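PDB 1T3Q: quinoline 2-oxidoreductase medium subunit, which probably serves as the FAD-carrying subunit of the molybdenum hydroxylase quinoline 2-oxidoreductase, passing electrons through its flavin. Local coordinates for residues V20-A31 with V45-L53; D119-T130 with D189-A197. One frame throughout, in Å; residues are numbered along the deposited sequence.

Interaction 1. Residues V20-A31 with V45-L53. With FAD (flavin-adenine dinucleotide), chain R.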
loop_
_atom_site.group_PDB
_atom_site.type_symbol
_atom_site.label_atom_id
_atom_site.label_comp_id
_atom_site.label_asym_id
_atom_site.label_seq_id
_atom_site.Cartn_x
_atom_site.Cartn_y
_atom_site.Cartn_z
ATOM N N VAL C 20 26.638 38.257 -17.741
ATOM C CA VAL C 20 26.198 37.568 -16.536
ATOM C C VAL C 20 27.385 37.093 -15.702
ATOM O O VAL C 20 27.427 37.314 -14.493
ATOM C CB VAL C 20 25.301 36.358 -16.876
ATOM C CG1 VAL C 20 24.869 35.654 -15.593
ATOM C CG2 VAL C 20 24.080 36.822 -17.662
ATOM N N LEU C 21 28.354 36.448 -16.344
ATOM C CA LEU C 21 29.530 35.961 -15.629
ATOM C C LEU C 21 30.296 37.131 -15.022
ATOM O O LEU C 21 30.851 37.038 -13.928
ATOM C CB LEU C 21 30.450 35.200 -16.578
ATOM C CG LEU C 21 29.872 33.931 -17.201
ATOM C CD1 LEU C 21 30.804 33.431 -18.287
ATOM C CD2 LEU C 21 29.679 32.875 -16.120
ATOM N N ALA C 22 30.323 38.237 -15.751
ATOM C CA ALA C 22 31.024 39.426 -15.297
ATOM C C ALA C 22 30.321 40.071 -14.103
ATOM O O ALA C 22 30.973 40.527 -13.166
ATOM C CB ALA C 22 31.136 40.422 -16.444
ATOM N N ASP C 23 28.991 40.097 -14.140
ATOM C CA ASP C 23 28.191 40.696 -13.076
ATOM C C ASP C 23 28.155 39.846 -11.803
ATOM O O ASP C 23 27.950 40.371 -10.706
ATOM C CB ASP C 23 26.761 40.932 -13.575
ATOM C CG ASP C 23 26.011 41.963 -12.746
ATOM N N ASP C 24 28.344 38.533 -11.950
ATOM C CA ASP C 24 28.331 37.615 -10.810
ATOM C C ASP C 24 29.562 36.709 -10.823
ATOM O O ASP C 24 29.599 35.704 -11.531
ATOM C CB ASP C 24 27.063 36.760 -10.840
ATOM C CG ASP C 24 26.968 35.809 -9.662
ATOM O OD1 ASP C 24 25.969 35.064 -9.589
ATOM O OD2 ASP C 24 27.887 35.806 -8.812
ATOM N N PRO C 25 30.585 37.057 -10.027
ATOM C CA PRO C 25 31.847 36.323 -9.904
ATOM C C PRO C 25 31.719 34.861 -9.482
ATOM O O PRO C 25 32.618 34.061 -9.731
ATOM C CB PRO C 25 32.619 37.145 -8.877
ATOM C CG PRO C 25 32.113 38.530 -9.117
ATOM C CD PRO C 25 30.634 38.294 -9.228
ATOM N N ASP C 26 30.610 34.519 -8.837
ATOM C CA ASP C 26 30.397 33.150 -8.382
ATOM C C ASP C 26 29.636 32.310 -9.402
ATOM O O ASP C 26 29.401 31.117 -9.189
ATOM C CB ASP C 26 29.648 33.164 -7.054
ATOM C CG ASP C 26 30.471 33.770 -5.934
ATOM O OD1 ASP C 26 29.870 34.279 -4.969
ATOM O OD2 ASP C 26 31.718 33.727 -6.013
ATOM N N ALA C 27 29.246 32.932 -10.508
ATOM C CA ALA C 27 28.522 32.219 -11.551
ATOM C C ALA C 27 29.515 31.362 -12.319
ATOM O O ALA C 27 30.688 31.711 -12.446
ATOM C CB ALA C 27 27.839 33.203 -12.493
ATOM N N ARG C 28 29.047 30.227 -12.818
ATOM C CA ARG C 28 29.910 29.343 -13.572
ATOM C C ARG C 28 29.189 28.885 -14.823
ATOM O O ARG C 28 27.964 28.768 -14.844
ATOM C CB ARG C 28 30.329 28.152 -12.706
ATOM C CG ARG C 28 31.014 28.594 -11.416
ATOM C CD ARG C 28 31.551 27.435 -10.585
ATOM N NE ARG C 28 32.697 26.783 -11.214
ATOM C CZ ARG C 28 33.781 26.380 -10.556
ATOM N NH1 ARG C 28 34.773 25.795 -11.211
ATOM N NH2 ARG C 28 33.881 26.574 -9.247
ATOM N N ILE C 29 29.964 28.652 -15.872
ATOM C CA ILE C 29 29.427 28.208 -17.143
ATOM C C ILE C 29 29.132 26.714 -17.124
ATOM O O ILE C 29 29.819 25.950 -16.450
ATOM C CB ILE C 29 30.450 28.453 -18.279
ATOM C CG1 ILE C 29 30.580 29.952 -18.561
ATOM C CG2 ILE C 29 30.044 27.676 -19.538
ATOM C CD1 ILE C 29 31.789 30.294 -19.425
ATOM N N ILE C 30 28.088 26.305 -17.840
ATOM C CA ILE C 30 27.802 24.889 -17.977
ATOM C C ILE C 30 27.589 24.642 -19.464
ATOM O O ILE C 30 26.887 25.399 -20.136
ATOM C CB ILE C 30 26.547 24.403 -17.189
ATOM C CG1 ILE C 30 26.395 22.887 -17.401
ATOM C CG2 ILE C 30 25.288 25.119 -17.659
ATOM C CD1 ILE C 30 25.249 22.238 -16.631
ATOM N N ALA C 31 28.240 23.605 -19.975
ATOM C CA ALA C 31 28.126 23.214 -21.370
ATOM C C ALA C 31 27.437 21.854 -21.389
ATOM O O ALA C 31 26.219 21.776 -21.247
ATOM C CB ALA C 31 29.508 23.129 -22.004
ATOM N N VAL C 45 32.280 22.234 -5.718
ATOM C CA VAL C 45 32.165 23.606 -6.205
ATOM C C VAL C 45 30.792 24.109 -5.795
ATOM O O VAL C 45 29.840 23.329 -5.706
ATOM C CB VAL C 45 32.307 23.713 -7.752
ATOM C CG1 VAL C 45 33.687 23.228 -8.185
ATOM C CG2 VAL C 45 31.217 22.914 -8.443
ATOM N N TYR C 46 30.690 25.409 -5.536
ATOM C CA TYR C 46 29.428 25.990 -5.115
ATOM C C TYR C 46 29.075 27.229 -5.922
ATOM O O TYR C 46 29.165 28.351 -5.428
ATOM C CB TYR C 46 29.482 26.351 -3.630
ATOM C CG TYR C 46 29.748 25.176 -2.718
ATOM C CD1 TYR C 46 31.038 24.684 -2.536
ATOM C CD2 TYR C 46 28.702 24.551 -2.038
ATOM C CE1 TYR C 46 31.285 23.595 -1.692
ATOM C CE2 TYR C 46 28.935 23.462 -1.196
ATOM C CZ TYR C 46 30.227 22.991 -1.028
ATOM O OH TYR C 46 30.459 21.925 -0.185
ATOM N N PRO C 47 28.662 27.042 -7.181
ATOM C CA PRO C 47 28.304 28.195 -8.010
ATOM C C PRO C 47 27.012 28.836 -7.532
ATOM O O PRO C 47 26.158 28.175 -6.945
ATOM C CB PRO C 47 28.164 27.586 -9.399
ATOM C CG PRO C 47 27.624 26.209 -9.095
ATOM C CD PRO C 47 28.489 25.779 -7.923
ATOM N N SER C 48 26.868 30.130 -7.782
ATOM C CA SER C 48 25.663 30.836 -7.388
ATOM C C SER C 48 24.649 30.647 -8.504
ATOM O O SER C 48 23.443 30.566 -8.268
ATOM C CB SER C 48 25.964 32.327 -7.229
ATOM O OG SER C 48 26.526 32.837 -8.425
ATOM N N CYS C 49 25.164 30.556 -9.726
ATOM C CA CYS C 49 24.328 30.424 -10.905
ATOM C C CYS C 49 25.082 29.703 -12.015
ATOM O O CYS C 49 26.290 29.869 -12.162
ATOM C CB CYS C 49 23.924 31.826 -11.382
ATOM S SG CYS C 49 23.134 31.921 -13.018
ATOM N N LEU C 50 24.376 28.879 -12.778
ATOM C CA LEU C 50 25.008 28.187 -13.891
ATOM C C LEU C 50 24.513 28.849 -15.163
ATOM O O LEU C 50 23.309 29.002 -15.369
ATOM C CB LEU C 50 24.656 26.698 -13.900
ATOM C CG LEU C 50 25.262 25.861 -12.767
ATOM C CD1 LEU C 50 24.997 24.388 -13.036
ATOM C CD2 LEU C 50 26.762 26.120 -12.672
ATOM N N VAL C 51 25.453 29.249 -16.008
ATOM C CA VAL C 51 25.129 29.913 -17.257
ATOM C C VAL C 51 25.375 28.953 -18.408
ATOM O O VAL C 51 26.522 28.689 -18.779
ATOM C CB VAL C 51 25.996 31.168 -17.447
ATOM C CG1 VAL C 51 25.549 31.920 -18.695
ATOM C CG2 VAL C 51 25.897 32.055 -16.202
ATOM N N ASP C 52 24.282 28.448 -18.963
ATOM C CA ASP C 52 24.308 27.492 -20.064
ATOM C C ASP C 52 24.637 28.190 -21.382
ATOM O O ASP C 52 24.193 29.315 -21.625
ATOM C CB ASP C 52 22.933 26.811 -20.175
ATOM C CG ASP C 52 23.002 25.434 -20.825
ATOM O OD1 ASP C 52 23.885 25.213 -21.678
ATOM O OD2 ASP C 52 22.158 24.578 -20.488
ATOM N N LEU C 53 25.407 27.519 -22.232
ATOM C CA LEU C 53 25.780 28.069 -23.531
ATOM C C LEU C 53 24.949 27.436 -24.647
ATOM O O LEU C 53 25.209 27.676 -25.826
ATOM C CB LEU C 53 27.270 27.817 -23.805
ATOM C CG LEU C 53 28.268 28.348 -22.772
ATOM C CD1 LEU C 53 29.677 27.968 -23.191
ATOM C CD2 LEU C 53 28.139 29.861 -22.646
HETATM P PA FAD R . 31.001 20.914 -18.509
HETATM O O1A FAD R . 31.086 19.770 -17.560
HETATM O O2A FAD R . 29.862 21.614 -18.586
HETATM O O5B FAD R . 32.005 21.821 -17.819
HETATM C C5B FAD R . 33.462 21.713 -17.914
HETATM C C4B FAD R . 34.123 22.945 -17.164
HETATM O O4B FAD R . 34.469 23.927 -18.219
HETATM C C3B FAD R . 33.298 23.765 -16.113
HETATM O O3B FAD R . 34.113 24.287 -15.106
HETATM C C2B FAD R . 32.621 24.846 -17.009
HETATM O O2B FAD R . 32.313 26.017 -16.294
HETATM C C1B FAD R . 33.712 25.164 -17.988
HETATM N N9A FAD R . 33.258 25.520 -19.332
HETATM C C8A FAD R . 32.514 24.743 -20.196
HETATM N N7A FAD R . 32.447 25.249 -21.426
HETATM C C5A FAD R . 33.164 26.420 -21.361
HETATM C C6A FAD R . 33.502 27.454 -22.391
HETATM N N6A FAD R . 33.089 27.421 -23.633
HETATM N N1A FAD R . 34.280 28.508 -21.928
HETATM C C2A FAD R . 34.730 28.586 -20.627
HETATM N N3A FAD R . 34.467 27.699 -19.624
HETATM C C4A FAD R . 33.633 26.660 -20.021
HETATM N N1 FAD R . 37.001 13.068 -20.768
HETATM C C2 FAD R . 38.086 12.665 -21.434
HETATM O O2 FAD R . 38.917 13.442 -21.833
HETATM N N3 FAD R . 38.425 11.273 -21.540
HETATM C C4 FAD R . 37.693 10.286 -20.885
HETATM O O4 FAD R . 38.047 9.132 -20.977
HETATM C C4X FAD R . 36.545 10.721 -20.082
HETATM N N5 FAD R . 35.781 9.803 -19.405
HETATM C C5X FAD R . 34.649 10.250 -18.750
HETATM C C6 FAD R . 33.865 9.279 -18.045
HETATM C C7 FAD R . 32.705 9.638 -17.359
HETATM C C7M FAD R . 31.934 8.577 -16.604
HETATM C C8 FAD R . 32.245 11.048 -17.373
HETATM C C8M FAD R . 30.997 11.505 -16.658
HETATM C C9 FAD R . 32.998 12.018 -18.087
HETATM C C9A FAD R . 34.202 11.638 -18.762
HETATM N N10 FAD R . 35.053 12.575 -19.500
HETATM C C10 FAD R . 36.200 12.164 -20.107
HETATM C "C1'" FAD R . 34.735 14.026 -19.411
HETATM C "C2'" FAD R . 34.040 14.579 -20.689
HETATM O "O2'" FAD R . 34.999 14.683 -21.746
HETATM C "C3'" FAD R . 33.467 15.943 -20.295
HETATM O "O3'" FAD R . 32.339 16.161 -21.154
HETATM C "C4'" FAD R . 34.475 17.111 -20.467
HETATM O "O4'" FAD R . 35.643 16.912 -19.665
HETATM C "C5'" FAD R . 33.770 18.360 -20.015
HETATM O "O5'" FAD R . 32.940 18.944 -21.190
HETATM P P FAD R . 31.528 19.398 -20.929
HETATM O O1P FAD R . 31.038 19.965 -22.266
HETATM O O2P FAD R . 30.737 18.429 -20.326
HETATM O O3P FAD R . 31.598 20.522 -19.980
HETATM O O HOH W 1 24.135 22.829 -22.620
#
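Strands 28-30 and 49-52 are the two parallel strands of a beta-alpha-beta unit, joined through helix 36-41, in the FAD-binding domain. R28, I29 and I30 pair with L50, V51 and D52. R28 donates its N to C49 O (2.9 Å) and returns its O to V51 N, and I30 N continues the zigzag to V51 O. S48 N to D26 O begins the series, and a weak bond from L53 N to I30 O ends it. Before the strands, S48 ties the turn that follows helix 14-23: its OG gives a short 2.6 Å bond to D24 OD1 on the syn side of the carboxylate, while OD2 closes an Asx turn by accepting D26 N. With CG anti to the backbone N (chi1 -178°), D24 directs its carboxylate at both donors. The branched V51 suits the face under the helix, where its CG2 lies 3.8 Å from V20 CG1 and also meets L21 CD2. On the other face the aliphatic part of R28 crosses P47 at about a right angle, R28 CD 3.6 Å from P47 CB; the bend at chi3 (70°) brings the guanidinium under V45, whose CG1 covers one face. On that same face of the sheet D52 turns OD2 to Y8 and to Q74 of the small subunit, while a water joins its OD1 to A31 O. At the C-terminal end of strand 28-30, A31 N donates to FAD O2A (2.9 Å); I29 O approaches FAD O2B at a suspiciously short 2.5 Å. Main-chain atoms thus supply polar contacts here, and apolar I29 and L53 line the adenine.

Interaction 2. Residues D119-T130 with D189-A197. With FAD (flavin-adenine dinucleotide), chain R.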
loop_
_atom_site.group_PDB
_atom_site.type_symbol
_atom_site.label_atom_id
_atom_site.label_comp_id
_atom_site.label_asym_id
_atom_site.label_seq_id
_atom_site.Cartn_x
_atom_site.Cartn_y
_atom_site.Cartn_z
ATOM N N ASP C 119 41.380 18.476 -17.502
ATOM C CA ASP C 119 41.867 17.332 -16.743
ATOM C C ASP C 119 43.192 16.956 -17.417
ATOM O O ASP C 119 43.254 16.831 -18.639
ATOM C CB ASP C 119 40.885 16.161 -16.832
ATOM C CG ASP C 119 41.274 15.009 -15.922
ATOM O OD1 ASP C 119 42.456 14.612 -15.942
ATOM O OD2 ASP C 119 40.402 14.495 -15.189
ATOM N N ALA C 120 44.246 16.790 -16.627
ATOM C CA ALA C 120 45.550 16.440 -17.180
ATOM C C ALA C 120 45.521 15.056 -17.818
ATOM O O ALA C 120 46.450 14.677 -18.525
ATOM C CB ALA C 120 46.615 16.485 -16.092
ATOM N N GLY C 121 44.448 14.309 -17.570
ATOM C CA GLY C 121 44.333 12.978 -18.134
ATOM C C GLY C 121 43.412 12.934 -19.335
ATOM O O GLY C 121 43.215 11.877 -19.926
ATOM N N ALA C 122 42.857 14.084 -19.708
ATOM C CA ALA C 122 41.931 14.168 -20.836
ATOM C C ALA C 122 42.622 14.183 -22.196
ATOM O O ALA C 122 43.731 14.700 -22.336
ATOM C CB ALA C 122 41.056 15.409 -20.691
ATOM N N GLU C 123 41.950 13.625 -23.199
ATOM C CA GLU C 123 42.496 13.568 -24.551
ATOM C C GLU C 123 42.556 14.903 -25.294
ATOM O O GLU C 123 43.571 15.221 -25.910
ATOM C CB GLU C 123 41.706 12.568 -25.414
ATOM C CG GLU C 123 42.040 11.104 -25.165
ATOM C CD GLU C 123 41.429 10.567 -23.884
ATOM O OE1 GLU C 123 41.774 9.433 -23.478
ATOM O OE2 GLU C 123 40.595 11.277 -23.284
ATOM N N MET C 124 41.479 15.683 -25.242
ATOM C CA MET C 124 41.449 16.953 -25.969
ATOM C C MET C 124 42.523 17.980 -25.595
ATOM O O MET C 124 43.143 18.571 -26.480
ATOM C CB MET C 124 40.055 17.580 -25.891
ATOM C CG MET C 124 38.986 16.796 -26.653
ATOM S SD MET C 124 39.376 16.491 -28.405
ATOM C CE MET C 124 40.169 14.891 -28.323
ATOM N N PRO C 125 42.755 18.218 -24.293
ATOM C CA PRO C 125 43.794 19.203 -23.966
ATOM C C PRO C 125 45.140 18.757 -24.529
ATOM O O PRO C 125 45.914 19.567 -25.036
ATOM C CB PRO C 125 43.788 19.224 -22.438
ATOM C CG PRO C 125 42.348 18.928 -22.111
ATOM C CD PRO C 125 42.017 17.807 -23.087
ATOM N N PHE C 126 45.410 17.457 -24.432
ATOM C CA PHE C 126 46.652 16.890 -24.935
ATOM C C PHE C 126 46.744 16.997 -26.452
ATOM O O PHE C 126 47.774 17.401 -26.992
ATOM C CB PHE C 126 46.767 15.412 -24.539
ATOM C CG PHE C 126 47.773 14.645 -25.359
ATOM C CD1 PHE C 126 49.140 14.822 -25.161
ATOM C CD2 PHE C 126 47.351 13.776 -26.361
ATOM C CE1 PHE C 126 50.074 14.146 -25.952
ATOM C CE2 PHE C 126 48.275 13.095 -27.158
ATOM C CZ PHE C 126 49.639 13.281 -26.954
ATOM N N LEU C 127 45.668 16.624 -27.136
ATOM C CA LEU C 127 45.654 16.650 -28.596
ATOM C C LEU C 127 45.742 18.049 -29.196
ATOM O O LEU C 127 46.537 18.294 -30.108
ATOM C CB LEU C 127 44.400 15.953 -29.126
ATOM C CG LEU C 127 44.355 15.778 -30.646
ATOM C CD1 LEU C 127 45.491 14.861 -31.094
ATOM C CD2 LEU C 127 43.010 15.196 -31.054
ATOM N N MET C 128 44.924 18.968 -28.699
ATOM C CA MET C 128 44.943 20.329 -29.225
ATOM C C MET C 128 46.331 20.954 -29.111
ATOM O O MET C 128 46.799 21.609 -30.041
ATOM C CB MET C 128 43.910 21.194 -28.501
ATOM C CG MET C 128 42.472 20.758 -28.735
ATOM S SD MET C 128 42.030 20.655 -30.492
ATOM C CE MET C 128 42.180 18.874 -30.798
ATOM N N ALA C 129 46.990 20.747 -27.974
ATOM C CA ALA C 129 48.327 21.293 -27.771
ATOM C C ALA C 129 49.289 20.670 -28.769
ATOM O O ALA C 129 50.082 21.365 -29.404
ATOM C CB ALA C 129 48.806 21.016 -26.343
ATOM N N THR C 130 49.200 19.351 -28.907
ATOM C CA THR C 130 50.054 18.598 -29.808
ATOM C C THR C 130 49.858 18.984 -31.274
ATOM O O THR C 130 50.813 19.000 -32.055
ATOM C CB THR C 130 49.803 17.084 -29.631
ATOM O OG1 THR C 130 50.142 16.706 -28.290
ATOM C CG2 THR C 130 50.640 16.279 -30.599
ATOM N N ASP C 189 38.260 4.028 -20.422
ATOM C CA ASP C 189 38.760 4.390 -19.098
ATOM C C ASP C 189 39.788 5.518 -19.192
ATOM O O ASP C 189 40.471 5.657 -20.207
ATOM C CB ASP C 189 39.436 3.176 -18.450
ATOM C CG ASP C 189 38.450 2.218 -17.815
ATOM O OD1 ASP C 189 37.337 2.054 -18.350
ATOM O OD2 ASP C 189 38.800 1.615 -16.778
ATOM N N TYR C 190 39.897 6.322 -18.137
ATOM C CA TYR C 190 40.887 7.394 -18.121
ATOM C C TYR C 190 42.241 6.727 -18.304
ATOM O O TYR C 190 42.591 5.796 -17.574
ATOM C CB TYR C 190 40.850 8.147 -16.796
ATOM C CG TYR C 190 40.001 9.394 -16.843
ATOM C CD1 TYR C 190 40.432 10.524 -17.536
ATOM C CD2 TYR C 190 38.756 9.439 -16.214
ATOM C CE1 TYR C 190 39.644 11.669 -17.602
ATOM C CE2 TYR C 190 37.961 10.582 -16.276
ATOM C CZ TYR C 190 38.410 11.688 -16.970
ATOM O OH TYR C 190 37.624 12.815 -17.033
ATOM N N ALA C 191 42.993 7.200 -19.290
ATOM C CA ALA C 191 44.292 6.625 -19.602
ATOM C C ALA C 191 45.372 6.881 -18.566
ATOM O O ALA C 191 45.436 7.952 -17.971
ATOM C CB ALA C 191 44.761 7.135 -20.959
ATOM N N LEU C 192 46.220 5.884 -18.347
ATOM C CA LEU C 192 47.329 6.043 -17.423
ATOM C C LEU C 192 48.377 6.825 -18.209
ATOM O O LEU C 192 49.106 7.644 -17.653
ATOM C CB LEU C 192 47.895 4.685 -17.002
ATOM C CG LEU C 192 47.029 3.829 -16.072
ATOM C CD1 LEU C 192 47.777 2.557 -15.710
ATOM C CD2 LEU C 192 46.690 4.617 -14.814
ATOM N N VAL C 193 48.429 6.563 -19.516
ATOM C CA VAL C 193 49.365 7.229 -20.417
ATOM C C VAL C 193 48.829 7.232 -21.847
ATOM O O VAL C 193 48.203 6.266 -22.291
ATOM C CB VAL C 193 50.751 6.526 -20.437
ATOM C CG1 VAL C 193 51.375 6.540 -19.049
ATOM C CG2 VAL C 193 50.604 5.087 -20.936
ATOM N N MET C 194 49.057 8.328 -22.561
ATOM C CA MET C 194 48.637 8.421 -23.952
ATOM C C MET C 194 49.800 8.989 -24.749
ATOM O O MET C 194 50.677 9.646 -24.191
ATOM C CB MET C 194 47.390 9.297 -24.107
ATOM C CG MET C 194 47.512 10.726 -23.601
ATOM S SD MET C 194 45.987 11.639 -23.937
ATOM C CE MET C 194 44.944 11.076 -22.621
ATOM N N ALA C 195 49.827 8.706 -26.045
ATOM C CA ALA C 195 50.900 9.192 -26.894
ATOM C C ALA C 195 50.419 9.397 -28.321
ATOM O O ALA C 195 49.512 8.708 -28.798
ATOM C CB ALA C 195 52.075 8.215 -26.873
ATOM N N ALA C 196 51.031 10.360 -28.993
ATOM C CA ALA C 196 50.690 10.673 -30.368
ATOM C C ALA C 196 51.992 10.779 -31.137
ATOM O O ALA C 196 53.012 11.215 -30.598
ATOM C CB ALA C 196 49.922 11.990 -30.439
ATOM N N ALA C 197 51.961 10.362 -32.394
ATOM C CA ALA C 197 53.150 10.421 -33.226
ATOM C C ALA C 197 52.768 10.969 -34.588
ATOM O O ALA C 197 51.931 10.391 -35.285
ATOM C CB ALA C 197 53.762 9.032 -33.369
HETATM P PA FAD R . 31.001 20.914 -18.509
HETATM O O1A FAD R . 31.086 19.770 -17.560
HETATM O O2A FAD R . 29.862 21.614 -18.586
HETATM O O5B FAD R . 32.005 21.821 -17.819
HETATM C C5B FAD R . 33.462 21.713 -17.914
HETATM C C4B FAD R . 34.123 22.945 -17.164
HETATM O O4B FAD R . 34.469 23.927 -18.219
HETATM C C3B FAD R . 33.298 23.765 -16.113
HETATM O O3B FAD R . 34.113 24.287 -15.106
HETATM C C2B FAD R . 32.621 24.846 -17.009
HETATM O O2B FAD R . 32.313 26.017 -16.294
HETATM C C1B FAD R . 33.712 25.164 -17.988
HETATM N N9A FAD R . 33.258 25.520 -19.332
HETATM C C8A FAD R . 32.514 24.743 -20.196
HETATM N N7A FAD R . 32.447 25.249 -21.426
HETATM C C5A FAD R . 33.164 26.420 -21.361
HETATM C C6A FAD R . 33.502 27.454 -22.391
HETATM N N6A FAD R . 33.089 27.421 -23.633
HETATM N N1A FAD R . 34.280 28.508 -21.928
HETATM C C2A FAD R . 34.730 28.586 -20.627
HETATM N N3A FAD R . 34.467 27.699 -19.624
HETATM C C4A FAD R . 33.633 26.660 -20.021
HETATM N N1 FAD R . 37.001 13.068 -20.768
HETATM C C2 FAD R . 38.086 12.665 -21.434
HETATM O O2 FAD R . 38.917 13.442 -21.833
HETATM N N3 FAD R . 38.425 11.273 -21.540
HETATM C C4 FAD R . 37.693 10.286 -20.885
HETATM O O4 FAD R . 38.047 9.132 -20.977
HETATM C C4X FAD R . 36.545 10.721 -20.082
HETATM N N5 FAD R . 35.781 9.803 -19.405
HETATM C C5X FAD R . 34.649 10.250 -18.750
HETATM C C6 FAD R . 33.865 9.279 -18.045
HETATM C C7 FAD R . 32.705 9.638 -17.359
HETATM C C7M FAD R . 31.934 8.577 -16.604
HETATM C C8 FAD R . 32.245 11.048 -17.373
HETATM C C8M FAD R . 30.997 11.505 -16.658
HETATM C C9 FAD R . 32.998 12.018 -18.087
HETATM C C9A FAD R . 34.202 11.638 -18.762
HETATM N N10 FAD R . 35.053 12.575 -19.500
HETATM C C10 FAD R . 36.200 12.164 -20.107
HETATM C "C1'" FAD R . 34.735 14.026 -19.411
HETATM C "C2'" FAD R . 34.040 14.579 -20.689
HETATM O "O2'" FAD R . 34.999 14.683 -21.746
HETATM C "C3'" FAD R . 33.467 15.943 -20.295
HETATM O "O3'" FAD R . 32.339 16.161 -21.154
HETATM C "C4'" FAD R . 34.475 17.111 -20.467
HETATM O "O4'" FAD R . 35.643 16.912 -19.665
HETATM C "C5'" FAD R . 33.770 18.360 -20.015
HETATM O "O5'" FAD R . 32.940 18.944 -21.190
HETATM P P FAD R . 31.528 19.398 -20.929
HETATM O O1P FAD R . 31.038 19.965 -22.266
HETATM O O2P FAD R . 30.737 18.429 -20.326
HETATM O O3P FAD R . 31.598 20.522 -19.980
HETATM O O HOH W 2 42.289 9.508 -20.805
HETATM O O HOH W 3 44.217 10.070 -17.264
#
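No direct hydrogen bond joins residues 119-130 to 189-197; water and a methionine do the work. One water receives A191 N (2.8 Å) and lies within bonding distance of both G121 O and E123 OE1. M194 is long enough to span from strand to helix: its CG sits over one face of the F126 ring, 4.3 Å from the centroid, and SD makes an oblique Met-aromatic contact, 3.5 Å from F126 CD2. The bend at chi3 (80°) sends CE on to G121 O. T130 OG1 lies over the opposite face of F126, and the small A196 brings its CB to the ring edge. Flavin N3 donates to E123 OE2 (2.8 Å). Y190 lays one ring face over the isoalloxazine near C4X, while G121 O meets its edge in plane. G121 N closes an Asx turn on D119 OD1, and a side chain at G121 would crowd that oxygen and come close to Y190 CD1. Replacing Y190 with an alanine would probably uncover this side of the flavin and leave G121 O without its aromatic neighbour. F126 packs on F180, E123 on V96 and M124 on L111, setting helix 123-130 between the sheet of strands 177-183 and 193-202 and helices 92-97 and 111-117.

How the interactions relate
Interactions 1 and 2 serve the two ends of one FAD molecule. Residues 20-31 with 45-53 hold its adenosine and a phosphate, whereas 119-130 with 189-197 meet the isoalloxazine ring. Their centres lie 27 Å apart and their nearest atoms about 12 Å, so the extended cofactor bridges them without direct touch. The whole of interaction 1 precedes interaction 2 along the chain. Interaction 1 belongs to the FAD-binding domain; interaction 2 pairs a segment of that domain with one from the CO dehydrogenase flavoprotein C-terminal domain, so the flavin end sits where the two meet. S35, L36, T110 and L166 add further hydrogen bonds to the cofactor.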